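Local coordinates for protein deoxyribodipyrimidine photo-lyase (Oryza sativa Japonica Group, PDB 3UMV) that uses light of 300-600 nm and a bound FAD to split cyclobutane pyrimidine dimers in UV-damaged DNA back into separate pyrimidines, at residues Leu45-Leu50 / Val166-Val171; Leu62-Ala67 / Pro207-Trp212; Thr373-Trp378 / Met461-Cys466. One frame throughout, in Å; residues are numbered along the deposited sequence.

Interaction 1: residues Leu45-Leu50 / Val166-Val171; sequences LRDQRL and VDAHNV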
loop_
_atom_site.group_PDB
_atom_site.type_symbol
_atom_site.label_atom_id
_atom_site.label_comp_id
_atom_site.label_asym_id
_atom_site.label_seq_id
_atom_site.Cartn_x
_atom_site.Cartn_y
_atom_site.Cartn_z
ATOM N N LEU A 45 -12.351 -0.236 0.919
ATOM C CA LEU A 45 -11.487 -0.618 -0.186
ATOM C C LEU A 45 -10.035 -0.700 0.235
ATOM O O LEU A 45 -9.458 -1.785 0.239
ATOM C CB LEU A 45 -11.670 0.311 -1.390
ATOM C CG LEU A 45 -11.047 -0.197 -2.691
ATOM C CD1 LEU A 45 -11.829 0.388 -3.864
ATOM C CD2 LEU A 45 -9.555 0.156 -2.779
ATOM N N ARG A 46 -9.444 0.434 0.600
ATOM C CA ARG A 46 -8.029 0.425 0.980
ATOM C C ARG A 46 -7.780 -0.083 2.390
ATOM O O ARG A 46 -6.732 -0.679 2.661
ATOM C CB ARG A 46 -7.398 1.803 0.812
ATOM C CG ARG A 46 -5.869 1.761 0.803
ATOM C CD ARG A 46 -5.318 3.154 0.695
ATOM N NE ARG A 46 -3.878 3.175 0.481
ATOM C CZ ARG A 46 -3.195 4.306 0.340
ATOM N NH1 ARG A 46 -3.844 5.468 0.382
ATOM N NH2 ARG A 46 -1.887 4.284 0.141
ATOM N N ASP A 47 -8.729 0.134 3.293
ATOM C CA ASP A 47 -8.435 -0.137 4.696
ATOM C C ASP A 47 -9.234 -1.320 5.227
ATOM O O ASP A 47 -10.293 -1.166 5.837
ATOM C CB ASP A 47 -8.627 1.146 5.514
ATOM C CG ASP A 47 -7.661 2.247 5.079
ATOM O OD1 ASP A 47 -8.089 3.137 4.323
ATOM O OD2 ASP A 47 -6.456 2.188 5.440
ATOM N N GLN A 48 -8.691 -2.510 4.971
ATOM C CA GLN A 48 -9.369 -3.770 5.217
ATOM C C GLN A 48 -9.190 -4.249 6.655
ATOM O O GLN A 48 -8.511 -5.257 6.923
ATOM C CB GLN A 48 -8.899 -4.801 4.198
ATOM C CG GLN A 48 -9.219 -4.361 2.774
ATOM C CD GLN A 48 -8.323 -4.993 1.732
ATOM O OE1 GLN A 48 -7.865 -6.128 1.887
ATOM N NE2 GLN A 48 -8.076 -4.262 0.653
ATOM N N ARG A 49 -9.812 -3.500 7.560
ATOM C CA ARG A 49 -9.747 -3.724 9.001
ATOM C C ARG A 49 -10.915 -3.014 9.677
ATOM O O ARG A 49 -11.435 -2.019 9.168
ATOM C CB ARG A 49 -8.424 -3.203 9.578
ATOM C CG ARG A 49 -8.332 -1.679 9.637
ATOM C CD ARG A 49 -6.930 -1.184 10.061
ATOM N NE ARG A 49 -6.908 0.277 9.984
ATOM C CZ ARG A 49 -6.609 0.972 8.891
ATOM N NH1 ARG A 49 -6.222 0.355 7.769
ATOM N NH2 ARG A 49 -6.676 2.296 8.929
ATOM N N LEU A 50 -11.328 -3.539 10.827
ATOM C CA LEU A 50 -12.377 -2.905 11.626
ATOM C C LEU A 50 -11.781 -1.998 12.707
ATOM O O LEU A 50 -12.387 -0.993 13.065
ATOM C CB LEU A 50 -13.296 -3.952 12.247
ATOM C CG LEU A 50 -13.913 -4.906 11.228
ATOM C CD1 LEU A 50 -14.712 -6.010 11.923
ATOM C CD2 LEU A 50 -14.778 -4.119 10.246
ATOM N N VAL A 166 -13.073 9.570 3.517
ATOM C CA VAL A 166 -12.265 9.763 4.703
ATOM C C VAL A 166 -10.880 9.201 4.417
ATOM O O VAL A 166 -10.765 8.089 3.912
ATOM C CB VAL A 166 -12.893 9.030 5.917
ATOM C CG1 VAL A 166 -11.981 9.155 7.147
ATOM C CG2 VAL A 166 -14.274 9.599 6.223
ATOM N N ASP A 167 -9.833 9.975 4.691
ATOM C CA ASP A 167 -8.495 9.403 4.650
ATOM C C ASP A 167 -8.274 8.597 5.916
ATOM O O ASP A 167 -8.059 9.155 7.006
ATOM C CB ASP A 167 -7.427 10.483 4.497
ATOM C CG ASP A 167 -6.037 9.901 4.252
ATOM O OD1 ASP A 167 -5.816 8.709 4.532
ATOM O OD2 ASP A 167 -5.158 10.657 3.796
ATOM N N ALA A 168 -8.355 7.278 5.767
ATOM C CA ALA A 168 -8.164 6.350 6.871
ATOM C C ALA A 168 -6.769 5.741 6.852
ATOM O O ALA A 168 -6.415 4.981 7.752
ATOM C CB ALA A 168 -9.216 5.231 6.819
ATOM N N HIS A 169 -5.985 6.052 5.829
ATOM C CA HIS A 169 -4.691 5.386 5.642
ATOM C C HIS A 169 -3.511 6.212 6.157
ATOM O O HIS A 169 -2.509 5.669 6.621
ATOM C CB HIS A 169 -4.470 5.075 4.163
ATOM C CG HIS A 169 -3.676 3.830 3.921
ATOM N ND1 HIS A 169 -4.221 2.565 4.032
ATOM C CD2 HIS A 169 -2.388 3.656 3.552
ATOM C CE1 HIS A 169 -3.295 1.664 3.747
ATOM N NE2 HIS A 169 -2.175 2.301 3.449
ATOM N N ASN A 170 -3.617 7.529 6.068
ATOM C CA ASN A 170 -2.511 8.389 6.435
ATOM C C ASN A 170 -2.746 8.999 7.821
ATOM O O ASN A 170 -3.888 9.246 8.195
ATOM C CB ASN A 170 -2.354 9.507 5.408
ATOM C CG ASN A 170 -1.935 8.989 4.044
ATOM O OD1 ASN A 170 -0.905 8.324 3.919
ATOM N ND2 ASN A 170 -2.754 9.249 3.020
ATOM N N VAL A 171 -1.668 9.237 8.569
ATOM C CA VAL A 171 -1.768 9.920 9.857
ATOM C C VAL A 171 -2.261 11.335 9.636
ATOM O O VAL A 171 -3.193 11.789 10.302
ATOM C CB VAL A 171 -0.407 9.974 10.612
ATOM C CG1 VAL A 171 -0.575 10.676 11.947
ATOM C CG2 VAL A 171 0.136 8.563 10.822
HETATM O O HOH W 1 -7.884 5.518 3.319
#

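Interaction 2: residues Leu62-Ala67 / Pro207-Trp212; sequences LAAASA and PAVVPW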
loop_
_atom_site.group_PDB
_atom_site.type_symbol
_atom_site.label_atom_id
_atom_site.label_comp_id
_atom_site.label_asym_id
_atom_site.label_seq_id
_atom_site.Cartn_x
_atom_site.Cartn_y
_atom_site.Cartn_z
ATOM N N LEU A 62 -21.906 8.769 12.042
ATOM C CA LEU A 62 -23.029 9.323 11.291
ATOM C C LEU A 62 -24.276 8.509 11.587
ATOM O O LEU A 62 -25.365 9.064 11.789
ATOM C CB LEU A 62 -22.745 9.308 9.782
ATOM C CG LEU A 62 -21.684 10.270 9.240
ATOM C CD1 LEU A 62 -21.550 10.134 7.723
ATOM C CD2 LEU A 62 -21.980 11.710 9.627
ATOM N N ALA A 63 -24.106 7.188 11.620
ATOM C CA ALA A 63 -25.187 6.258 11.934
ATOM C C ALA A 63 -25.752 6.513 13.330
ATOM O O ALA A 63 -26.956 6.710 13.489
ATOM C CB ALA A 63 -24.688 4.821 11.823
ATOM N N ALA A 64 -24.878 6.520 14.335
ATOM C CA ALA A 64 -25.290 6.735 15.725
ATOM C C ALA A 64 -26.050 8.043 15.920
ATOM O O ALA A 64 -27.045 8.085 16.642
ATOM C CB ALA A 64 -24.082 6.684 16.665
ATOM N N ALA A 65 -25.582 9.102 15.271
ATOM C CA ALA A 65 -26.183 10.424 15.412
ATOM C C ALA A 65 -27.549 10.537 14.733
ATOM O O ALA A 65 -28.367 11.378 15.107
ATOM C CB ALA A 65 -25.238 11.494 14.884
ATOM N N SER A 66 -27.801 9.696 13.735
ATOM C CA SER A 66 -29.051 9.788 12.980
ATOM C C SER A 66 -29.995 8.634 13.291
ATOM O O SER A 66 -31.033 8.473 12.637
ATOM C CB SER A 66 -28.765 9.853 11.479
ATOM O OG SER A 66 -28.120 8.677 11.037
ATOM N N ALA A 67 -29.635 7.842 14.297
ATOM C CA ALA A 67 -30.447 6.708 14.724
ATOM C C ALA A 67 -30.692 5.723 13.584
ATOM O O ALA A 67 -31.774 5.149 13.467
ATOM C CB ALA A 67 -31.779 7.193 15.332
ATOM N N PRO A 207 -18.754 3.925 18.013
ATOM C CA PRO A 207 -20.025 4.306 18.635
ATOM C C PRO A 207 -21.047 3.196 18.437
ATOM O O PRO A 207 -21.041 2.540 17.394
ATOM C CB PRO A 207 -20.451 5.537 17.827
ATOM C CG PRO A 207 -19.177 6.097 17.277
ATOM C CD PRO A 207 -18.311 4.902 17.000
ATOM N N ALA A 208 -21.912 2.979 19.417
ATOM C CA ALA A 208 -22.956 1.979 19.263
ATOM C C ALA A 208 -23.960 2.462 18.222
ATOM O O ALA A 208 -24.215 3.662 18.103
ATOM C CB ALA A 208 -23.645 1.710 20.592
ATOM N N VAL A 209 -24.517 1.522 17.463
ATOM C CA VAL A 209 -25.522 1.838 16.458
ATOM C C VAL A 209 -26.703 0.884 16.613
ATOM O O VAL A 209 -26.543 -0.230 17.116
ATOM C CB VAL A 209 -24.958 1.716 15.027
ATOM C CG1 VAL A 209 -23.814 2.698 14.820
ATOM C CG2 VAL A 209 -24.499 0.298 14.759
ATOM N N VAL A 210 -27.882 1.317 16.178
ATOM C CA VAL A 210 -29.065 0.467 16.269
ATOM C C VAL A 210 -28.836 -0.797 15.446
ATOM O O VAL A 210 -28.076 -0.782 14.483
ATOM C CB VAL A 210 -30.350 1.195 15.802
ATOM C CG1 VAL A 210 -30.553 2.479 16.591
ATOM C CG2 VAL A 210 -30.301 1.487 14.315
ATOM N N PRO A 211 -29.488 -1.903 15.828
ATOM C CA PRO A 211 -29.245 -3.164 15.124
ATOM C C PRO A 211 -29.661 -3.113 13.658
ATOM O O PRO A 211 -30.515 -2.312 13.268
ATOM C CB PRO A 211 -30.111 -4.170 15.891
ATOM C CG PRO A 211 -31.127 -3.341 16.594
ATOM C CD PRO A 211 -30.449 -2.060 16.931
ATOM N N TRP A 212 -29.063 -3.982 12.853
ATOM C CA TRP A 212 -29.366 -4.021 11.433
ATOM C C TRP A 212 -30.640 -4.798 11.160
ATOM O O TRP A 212 -30.763 -5.968 11.528
ATOM C CB TRP A 212 -28.206 -4.635 10.657
ATOM C CG TRP A 212 -28.416 -4.632 9.183
ATOM C CD1 TRP A 212 -28.957 -5.631 8.433
ATOM C CD2 TRP A 212 -28.083 -3.577 8.272
ATOM N NE1 TRP A 212 -28.982 -5.268 7.106
ATOM C CE2 TRP A 212 -28.445 -4.012 6.980
ATOM C CE3 TRP A 212 -27.515 -2.310 8.422
ATOM C CZ2 TRP A 212 -28.266 -3.221 5.848
ATOM C CZ3 TRP A 212 -27.323 -1.530 7.294
ATOM C CH2 TRP A 212 -27.700 -1.989 6.024
HETATM O O HOH W 2 -27.430 3.967 15.108
#

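Interaction 3: residues Thr373-Trp378 / Met461-Cys466; sequences THDPLW and MNYAGC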
loop_
_atom_site.group_PDB
_atom_site.type_symbol
_atom_site.label_atom_id
_atom_site.label_comp_id
_atom_site.label_asym_id
_atom_site.label_seq_id
_atom_site.Cartn_x
_atom_site.Cartn_y
_atom_site.Cartn_z
ATOM N N THR A 373 20.852 -12.442 -15.568
ATOM C CA THR A 373 21.896 -11.476 -15.859
ATOM C C THR A 373 23.284 -11.956 -15.420
ATOM O O THR A 373 23.417 -12.962 -14.714
ATOM C CB THR A 373 21.616 -10.130 -15.189
ATOM O OG1 THR A 373 21.943 -10.199 -13.789
ATOM C CG2 THR A 373 20.150 -9.729 -15.375
ATOM N N HIS A 374 24.299 -11.203 -15.833
ATOM C CA HIS A 374 25.682 -11.441 -15.435
ATOM C C HIS A 374 25.925 -11.107 -13.961
ATOM O O HIS A 374 26.980 -11.426 -13.420
ATOM C CB HIS A 374 26.615 -10.570 -16.273
ATOM C CG HIS A 374 26.489 -9.109 -15.974
ATOM N ND1 HIS A 374 25.458 -8.339 -16.467
ATOM C CD2 HIS A 374 27.240 -8.285 -15.203
ATOM C CE1 HIS A 374 25.592 -7.097 -16.033
ATOM N NE2 HIS A 374 26.667 -7.037 -15.268
ATOM N N ASP A 375 24.962 -10.451 -13.326
ATOM C CA ASP A 375 25.134 -9.919 -11.963
ATOM C C ASP A 375 24.454 -10.811 -10.920
ATOM O O ASP A 375 23.229 -10.819 -10.818
ATOM C CB ASP A 375 24.557 -8.498 -11.924
ATOM C CG ASP A 375 24.696 -7.821 -10.554
ATOM O OD1 ASP A 375 24.577 -6.572 -10.489
ATOM O OD2 ASP A 375 24.943 -8.512 -9.550
ATOM N N PRO A 376 25.239 -11.580 -10.140
ATOM C CA PRO A 376 24.605 -12.525 -9.220
ATOM C C PRO A 376 23.896 -11.838 -8.057
ATOM O O PRO A 376 22.964 -12.414 -7.516
ATOM C CB PRO A 376 25.780 -13.362 -8.708
ATOM C CG PRO A 376 26.953 -12.475 -8.855
ATOM C CD PRO A 376 26.709 -11.672 -10.096
ATOM N N LEU A 377 24.345 -10.645 -7.688
ATOM C CA LEU A 377 23.681 -9.860 -6.657
ATOM C C LEU A 377 22.292 -9.415 -7.155
ATOM O O LEU A 377 21.304 -9.542 -6.440
ATOM C CB LEU A 377 24.534 -8.666 -6.249
ATOM C CG LEU A 377 23.880 -7.747 -5.210
ATOM C CD1 LEU A 377 23.462 -8.528 -3.951
ATOM C CD2 LEU A 377 24.813 -6.606 -4.856
ATOM N N TRP A 378 22.221 -8.945 -8.397
ATOM C CA TRP A 378 20.941 -8.542 -8.967
ATOM C C TRP A 378 20.023 -9.747 -9.102
ATOM O O TRP A 378 18.859 -9.705 -8.710
ATOM C CB TRP A 378 21.122 -7.851 -10.319
ATOM C CG TRP A 378 19.833 -7.211 -10.738
ATOM C CD1 TRP A 378 19.439 -5.927 -10.465
ATOM C CD2 TRP A 378 18.729 -7.841 -11.413
ATOM N NE1 TRP A 378 18.177 -5.711 -10.953
ATOM C CE2 TRP A 378 17.715 -6.860 -11.550
ATOM C CE3 TRP A 378 18.507 -9.126 -11.938
ATOM C CZ2 TRP A 378 16.485 -7.130 -12.162
ATOM C CZ3 TRP A 378 17.294 -9.389 -12.564
ATOM C CH2 TRP A 378 16.299 -8.388 -12.675
ATOM N N MET A 461 24.272 3.290 -8.187
ATOM C CA MET A 461 24.684 2.311 -7.188
ATOM C C MET A 461 25.340 1.170 -7.945
ATOM O O MET A 461 24.969 0.885 -9.086
ATOM C CB MET A 461 23.482 1.785 -6.403
ATOM C CG MET A 461 22.781 2.800 -5.480
ATOM S SD MET A 461 21.238 2.115 -4.793
ATOM C CE MET A 461 21.875 1.047 -3.495
ATOM N N ASN A 462 26.327 0.516 -7.339
ATOM C CA ASN A 462 26.955 -0.611 -8.024
ATOM C C ASN A 462 27.321 -1.748 -7.091
ATOM O O ASN A 462 27.202 -1.618 -5.864
ATOM C CB ASN A 462 28.143 -0.181 -8.905
ATOM C CG ASN A 462 29.275 0.470 -8.115
ATOM O OD1 ASN A 462 29.265 0.497 -6.879
ATOM N ND2 ASN A 462 30.270 0.985 -8.838
ATOM N N TYR A 463 27.717 -2.867 -7.696
ATOM C CA TYR A 463 28.051 -4.092 -6.989
ATOM C C TYR A 463 29.137 -3.790 -5.967
ATOM O O TYR A 463 29.007 -4.135 -4.794
ATOM C CB TYR A 463 28.552 -5.130 -8.000
ATOM C CG TYR A 463 28.697 -6.551 -7.492
ATOM C CD1 TYR A 463 29.829 -6.951 -6.789
ATOM C CD2 TYR A 463 27.725 -7.509 -7.765
ATOM C CE1 TYR A 463 29.972 -8.263 -6.341
ATOM C CE2 TYR A 463 27.859 -8.816 -7.327
ATOM C CZ TYR A 463 28.983 -9.189 -6.613
ATOM O OH TYR A 463 29.117 -10.492 -6.175
ATOM N N ALA A 464 30.199 -3.129 -6.420
ATOM C CA ALA A 464 31.314 -2.794 -5.536
ATOM C C ALA A 464 30.851 -1.990 -4.323
ATOM O O ALA A 464 31.364 -2.164 -3.219
ATOM C CB ALA A 464 32.400 -2.043 -6.298
ATOM N N GLY A 465 29.879 -1.109 -4.534
ATOM C CA GLY A 465 29.352 -0.287 -3.459
ATOM C C GLY A 465 28.628 -1.123 -2.428
ATOM O O GLY A 465 28.683 -0.841 -1.227
ATOM N N CYS A 466 27.944 -2.161 -2.897
ATOM C CA CYS A 466 27.255 -3.075 -1.995
ATOM C C CYS A 466 28.240 -3.921 -1.204
ATOM O O CYS A 466 28.040 -4.148 -0.012
ATOM C CB CYS A 466 26.293 -3.974 -2.764
ATOM S SG CYS A 466 24.891 -3.063 -3.465
#

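Interaction 1: residues Leu45-Leu50 / Val166-Val171
R46 reaches over H169 with a fully extended side chain, CG anti to the backbone N (chi1 -163°), and lays its guanidinium flat on one face of the imidazole. The group centres are 3.7 Å apart and the planes differ by 8°, a parallel stack of guanidinium on imidazole; CD adds a CH-pi contact over the same face. The far end of R46 is held by a salt bridge to D328. The contact joins the loops after strands 40-44 and 162-166 of the photolyase alpha/beta domain, on the side toward the FAD.

D47 meets the same imidazole at its edge. With CG beside the backbone N (chi1 -63°), it presents OD2 to H169 ND1, a 2.7 Å hydrogen bond close to the ring plane but from above the carboxylate plane. R49 NH1 takes the anti lone pair of D47 OD2, a salt bridge of 3.0 Å. With CG in the crowded position between backbone N and carbonyl carbon, R49 also lets NH2 donate to A168 O at 2.9 Å, in the guanidinium plane but above the carbonyl plane. D47 OD1 takes a bond from a water that accepts from A168 N. Within 166-171, D167 OD1 accepts from the backbone N of H169 and of N170, an Asx motif.

The ionisation of H169 is probably subject to opposing influences, with D47 favouring protonation and R46 opposing it.

Interaction 2: residues Leu62-Ala67 / Pro207-Trp212
The methyl groups of A63 and A64 meet the loop 207-212 along one flank of the last turns of helix 54-66. A63 CB points at the loop and touches V209 CG1 at 3.8 Å. V209 CG1 also lies 4.0 Å from A64 N, so this one branch of V209 rests against the helix backbone as well as a side chain. A64 CB is shared between P207 CB, 4.0 Å away, and the carbonyl A208 O, at 3.3 Å. V209 directs CG1 to the helix by setting it beside its own backbone N (chi1 -61°). Further along, V210 CG2 lies 4.0 Å from A67 O.

A water joins the two backbones: it accepts from V210 N at 2.9 Å and gives a weak bond to A63 O. The helix ends here in a Schellman motif, A67 taking a positive phi (57°) as the chain leaves the last turn, and S66 OG donates back to L62 O at 2.9 Å. Helix 54-66 is the first crossover of the Rossmann-like alpha/beta domain of photolyases, linking the parallel neighbours 40-44 and 70-75, and the loop runs past its C-terminal end in extended conformation.

Beneath A63 lies the sheet: its methyl packs on V40 and L70, and L70 is touched by V209, so strand 70-75 backs both partners. Beyond V210 the loop is held by W212, whose indole lies against P69, A71, P110 and L128 and whose NE1 donates to E215 O.

Interaction 3: residues Thr373-Trp378 / Met461-Cys466
D375, L377 and Y463 all set CG anti to the backbone N (chi1 -179°, 177° and -169°), and these extended starts bring the three side chains together between the first turns of helices 376-388 and 463-469. The phenol of Y463 reaches across the beginning of helix 376-388 and is met along its CD2-CE2 side. L377 CB packs against CE2 of Y463 at 3.5 Å, while P376, whose side chain crosses that of Y463 at about a right angle, brings CG to 4.1 Å from the same Y463 CE2. Deeper in, L377 CD2 lies 3.7 Å from C466 CB, one turn further along the second helix.

D375 OD2 sits at the ring edge, 3.5 Å from Y463 CD2, with the carboxylate tilted steeply to the phenol. D375 is the N-cap of helix 376-388, and the same OD2 accepts from W378 N at 3.0 Å, from above the carboxylate plane, and weakly from L377 N. The other oxygen, OD1, is bonded to Y398 OH. Just before it, T373 OG1 accepts from D375 N in an ST turn. N462 caps the second helix in the same manner, its OD1 taking a bond of 2.9 Å from G465 N. The two helix starts thus meet, each capped by a side-chain oxygen turned to the backbone N-H groups of the first turn.

W378, predicted to carry an electron as a tryptophanyl radical, turns away from this interface to meet W399 and W406. Helix 472-489 packs on P376, L377 and Y463, and helix 393-405 contributes M395 against L377 and Y398 against C466.

How the interactions relate
Interactions 1 and 2 both belong to the alpha/beta domain, and their segments alternate along the chain: the loop 45-50 leads into the helix that carries 62-67. Their centres are 20 Å apart and they do not touch. Interaction 1 faces inward, with the H169 side chain about 8 Å from the FAD and about 4 Å from that of R324, a probable FAD-binding residue, whereas interaction 2 lies at the surface away from the annotated sites. Interaction 3 is in the helical part, 58 Å from interaction 2 between centres. Its C466 side chain is about 13 Å from the FAD; the contact itself holds W378, a predicted electron-transfer tryptophan, and the D375 side chain comes within about 3 Å of that of W406, another.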